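Local coordinates for protein polyporopepsin (Irpex lacteus, PDB 1WKR) that cleaves peptide bonds as a pepsin-like aspartic endopeptidase of broad specificity that clots milk, at residues Ser181-Gln193 / Asp299-Thr311. Sequence-based numbering, arbitrary orientation.
Sequences STSPASAYWGINQ and DSGEGLDFINGLT
Gln193 and Asn308 meet amide to amide inside the C-terminal lobe of this pepsin-fold protease, where strand 190-193 and strand 306-308 cross at 105°, each beside strand 207-211. The pair illustrates how two buried carboxamides can each give one N-H to the other and take one in return. Asn308 ND2 gives a nearly straight bond of 2.9 Å to Gln193 OE1, and Gln193 NE2 returns one of 3.1 Å to Asn308 OD1, which accepts it on a lone pair in its carbonyl plane; the two planes are 27° apart. Strand 256-260 packs against both residues through Phe258.

Stacking fixes the same group a second time. The Gln193 amide lies almost flat on the Phe306 ring, with NE2 3.2 Å above its plane and the CG methylene also over that face. Gln193 reaches there because CG sits between its backbone N and carbonyl carbon (chi1 81°), after which the chain runs extended. With Gln193 cut back to an alanine, the buried Asn308 amide is likely to lose both its bonds to this side chain and one face of Phe306 its cover. At the ring's edge, in plane, Ile191 CG1 comes 3.9 Å from Phe306 CZ.

Apolar packing continues toward the active-site cleft. Leu304 lays CB against Pro184 CG and CG against Ala185 CB, while its CD1 reaches Tyr188 CE1 at 3.8 Å, the two side chains crossing at about a right angle. Both Leu304 and Tyr188 also touch the bound inhibitor, and Tyr188 OH hydrogen-bonds to its backbone.

Backbone contacts close the outer end, where a side chain on Gly303 would collide with Ser183 O. Asp305 braces this turn, its OD2 taking the N-H of Gly301 and its OD1 that of Glu302. Past the cis peptide before Pro184, Ala185 N donates to Gly303 O at 3.0 Å.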
# COMPACT_ATOMS: atom_id res chain seq x y z
N SER A 181 6.44 9.42 15.89
CA SER A 181 6.03 9.22 17.29
C SER A 181 4.57 9.51 17.49
O SER A 181 4.02 9.21 18.58
CB SER A 181 6.82 10.16 18.24
OG SER A 181 6.48 11.50 17.98
N THR A 182 3.89 10.09 16.53
CA THR A 182 2.50 10.53 16.66
C THR A 182 1.55 9.43 16.42
O THR A 182 1.68 8.71 15.36
CB THR A 182 2.25 11.69 15.69
OG1 THR A 182 3.03 12.81 16.14
CG2 THR A 182 0.82 12.07 15.66
N SER A 183 0.62 9.15 17.29
CA SER A 183 -0.39 8.16 17.18
C SER A 183 -1.68 8.70 16.54
O SER A 183 -1.98 9.91 16.79
CB SER A 183 -0.70 7.57 18.61
OG SER A 183 -1.65 6.42 18.51
N PRO A 184 -2.46 7.98 15.79
CA PRO A 184 -2.26 6.52 15.52
C PRO A 184 -1.39 6.21 14.31
O PRO A 184 -1.20 4.99 14.05
CB PRO A 184 -3.69 6.03 15.30
CG PRO A 184 -4.42 7.22 14.70
CD PRO A 184 -3.77 8.44 15.30
N ALA A 185 -0.87 7.19 13.56
CA ALA A 185 0.01 6.86 12.42
C ALA A 185 1.16 5.99 12.83
O ALA A 185 1.61 5.15 12.04
CB ALA A 185 0.57 8.15 11.83
N SER A 186 1.66 6.11 14.08
CA SER A 186 2.78 5.33 14.58
C SER A 186 2.53 3.83 14.60
O SER A 186 3.54 3.08 14.67
CB SER A 186 3.15 5.82 15.98
OG SER A 186 2.01 5.58 16.85
N ALA A 187 1.30 3.38 14.54
CA ALA A 187 1.01 1.93 14.54
C ALA A 187 1.25 1.33 13.18
O ALA A 187 1.32 0.11 13.03
CB ALA A 187 -0.45 1.73 14.98
N TYR A 188 1.24 2.16 12.11
CA TYR A 188 1.40 1.74 10.70
C TYR A 188 2.79 2.06 10.28
O TYR A 188 3.69 2.35 11.10
CB TYR A 188 0.32 2.50 9.88
CG TYR A 188 -1.10 2.33 10.30
CD1 TYR A 188 -1.60 3.10 11.42
CD2 TYR A 188 -1.96 1.43 9.71
CE1 TYR A 188 -2.91 2.90 11.85
CE2 TYR A 188 -3.26 1.22 10.19
CZ TYR A 188 -3.70 2.00 11.23
OH TYR A 188 -4.99 1.81 11.73
N TRP A 189 3.04 2.05 8.95
CA TRP A 189 4.30 2.61 8.42
C TRP A 189 4.09 4.10 8.34
O TRP A 189 3.80 4.69 7.29
CB TRP A 189 4.63 1.98 7.05
CG TRP A 189 5.08 0.54 7.27
CD1 TRP A 189 4.35 -0.60 7.05
CD2 TRP A 189 6.33 0.11 7.79
NE1 TRP A 189 5.08 -1.73 7.40
CE2 TRP A 189 6.30 -1.30 7.87
CE3 TRP A 189 7.49 0.78 8.18
CZ2 TRP A 189 7.37 -2.03 8.32
CZ3 TRP A 189 8.56 0.05 8.60
CH2 TRP A 189 8.51 -1.33 8.68
N GLY A 190 4.16 4.73 9.53
CA GLY A 190 3.77 6.16 9.71
C GLY A 190 4.96 7.04 9.68
O GLY A 190 6.02 6.74 10.26
N ILE A 191 4.82 8.16 8.97
CA ILE A 191 5.88 9.13 8.84
C ILE A 191 5.31 10.54 9.05
O ILE A 191 4.10 10.74 8.99
CB ILE A 191 6.59 9.07 7.45
CG1 ILE A 191 5.63 9.45 6.32
CG2 ILE A 191 7.15 7.64 7.21
CD1 ILE A 191 6.29 9.58 4.97
N ASN A 192 6.20 11.50 9.25
CA ASN A 192 5.86 12.89 9.17
C ASN A 192 6.20 13.47 7.82
O ASN A 192 7.27 13.14 7.28
CB ASN A 192 6.60 13.66 10.29
CG ASN A 192 6.26 13.10 11.66
OD1 ASN A 192 7.28 12.83 12.46
ND2 ASN A 192 5.11 12.84 11.97
N GLN A 193 5.32 14.31 7.25
CA GLN A 193 5.67 14.98 6.00
C GLN A 193 4.89 16.28 5.91
O GLN A 193 3.90 16.46 6.64
CB GLN A 193 5.35 14.09 4.76
CG GLN A 193 3.90 14.14 4.35
CD GLN A 193 3.58 13.11 3.25
OE1 GLN A 193 4.46 12.37 2.80
NE2 GLN A 193 2.33 13.10 2.81
N ASP A 299 -10.29 15.64 9.13
CA ASP A 299 -9.54 16.85 9.14
C ASP A 299 -8.15 16.60 9.71
O ASP A 299 -7.91 15.65 10.47
CB ASP A 299 -10.21 17.88 10.05
CG ASP A 299 -11.51 18.37 9.48
OD1 ASP A 299 -11.76 18.32 8.30
OD2 ASP A 299 -12.30 18.93 10.29
N SER A 300 -7.22 17.47 9.35
CA SER A 300 -5.87 17.40 9.92
C SER A 300 -5.87 17.63 11.41
O SER A 300 -6.80 18.25 11.95
CB SER A 300 -4.96 18.45 9.20
OG SER A 300 -5.36 19.75 9.52
N GLY A 301 -4.86 17.13 12.09
CA GLY A 301 -4.73 17.21 13.58
C GLY A 301 -5.19 15.95 14.26
O GLY A 301 -5.23 15.97 15.48
N GLU A 302 -5.52 14.89 13.55
CA GLU A 302 -5.95 13.66 14.20
C GLU A 302 -4.82 12.66 14.34
O GLU A 302 -5.09 11.50 14.77
CB GLU A 302 -7.09 13.01 13.40
CG GLU A 302 -8.32 13.90 13.43
CD GLU A 302 -9.62 13.08 12.90
OE1 GLU A 302 -9.43 12.01 12.42
OE2 GLU A 302 -10.67 13.68 13.13
N GLY A 303 -3.60 13.00 14.08
CA GLY A 303 -2.48 12.07 14.21
C GLY A 303 -2.38 11.05 13.07
O GLY A 303 -1.57 10.13 13.19
N LEU A 304 -3.18 11.17 12.01
CA LEU A 304 -3.10 10.31 10.81
C LEU A 304 -3.86 11.13 9.78
O LEU A 304 -5.12 11.04 9.70
CB LEU A 304 -3.68 8.93 11.11
CG LEU A 304 -3.23 7.89 10.11
CD1 LEU A 304 -3.57 6.46 10.62
CD2 LEU A 304 -3.76 8.08 8.73
N ASP A 305 -3.13 11.89 8.99
CA ASP A 305 -3.73 13.00 8.22
C ASP A 305 -3.47 12.88 6.73
O ASP A 305 -3.81 13.80 5.95
CB ASP A 305 -3.17 14.32 8.75
CG ASP A 305 -3.54 14.66 10.18
OD1 ASP A 305 -4.45 14.01 10.77
OD2 ASP A 305 -2.95 15.62 10.72
N PHE A 306 -2.84 11.79 6.33
CA PHE A 306 -2.64 11.49 4.91
C PHE A 306 -2.36 9.99 4.74
O PHE A 306 -1.91 9.36 5.73
CB PHE A 306 -1.45 12.35 4.29
CG PHE A 306 -0.12 12.04 4.92
CD1 PHE A 306 0.64 10.95 4.54
CD2 PHE A 306 0.38 12.86 5.94
CE1 PHE A 306 1.85 10.66 5.11
CE2 PHE A 306 1.62 12.59 6.51
CZ PHE A 306 2.34 11.51 6.11
N ILE A 307 -2.58 9.54 3.54
CA ILE A 307 -2.14 8.16 3.14
C ILE A 307 -1.43 8.35 1.80
O ILE A 307 -2.07 8.68 0.78
CB ILE A 307 -3.29 7.16 3.04
CG1 ILE A 307 -4.03 7.04 4.36
CG2 ILE A 307 -2.72 5.82 2.62
CD1 ILE A 307 -5.23 6.13 4.37
N ASN A 308 -0.12 8.07 1.78
CA ASN A 308 0.62 8.01 0.50
C ASN A 308 0.37 6.61 -0.05
O ASN A 308 0.96 5.62 0.43
CB ASN A 308 2.11 8.28 0.71
CG ASN A 308 2.43 9.66 1.22
OD1 ASN A 308 1.59 10.56 1.26
ND2 ASN A 308 3.69 9.85 1.64
N GLY A 309 -0.52 6.51 -1.03
CA GLY A 309 -1.01 5.23 -1.55
C GLY A 309 -0.30 4.74 -2.74
O GLY A 309 0.77 5.21 -3.13
N LEU A 310 -0.90 3.70 -3.34
CA LEU A 310 -0.34 3.05 -4.55
C LEU A 310 -0.00 4.05 -5.63
O LEU A 310 1.03 3.92 -6.26
CB LEU A 310 -1.42 2.04 -5.05
CG LEU A 310 -1.11 1.29 -6.34
CD1 LEU A 310 -1.94 -0.00 -6.33
CD2 LEU A 310 -1.47 2.10 -7.58
N THR A 311 -0.83 5.07 -5.84
CA THR A 311 -0.63 6.02 -6.91
C THR A 311 0.58 6.89 -6.64
O THR A 311 1.23 7.37 -7.60
CB THR A 311 -1.88 6.86 -7.15
OG1 THR A 311 -2.38 7.38 -5.86
CG2 THR A 311 -2.98 6.08 -7.87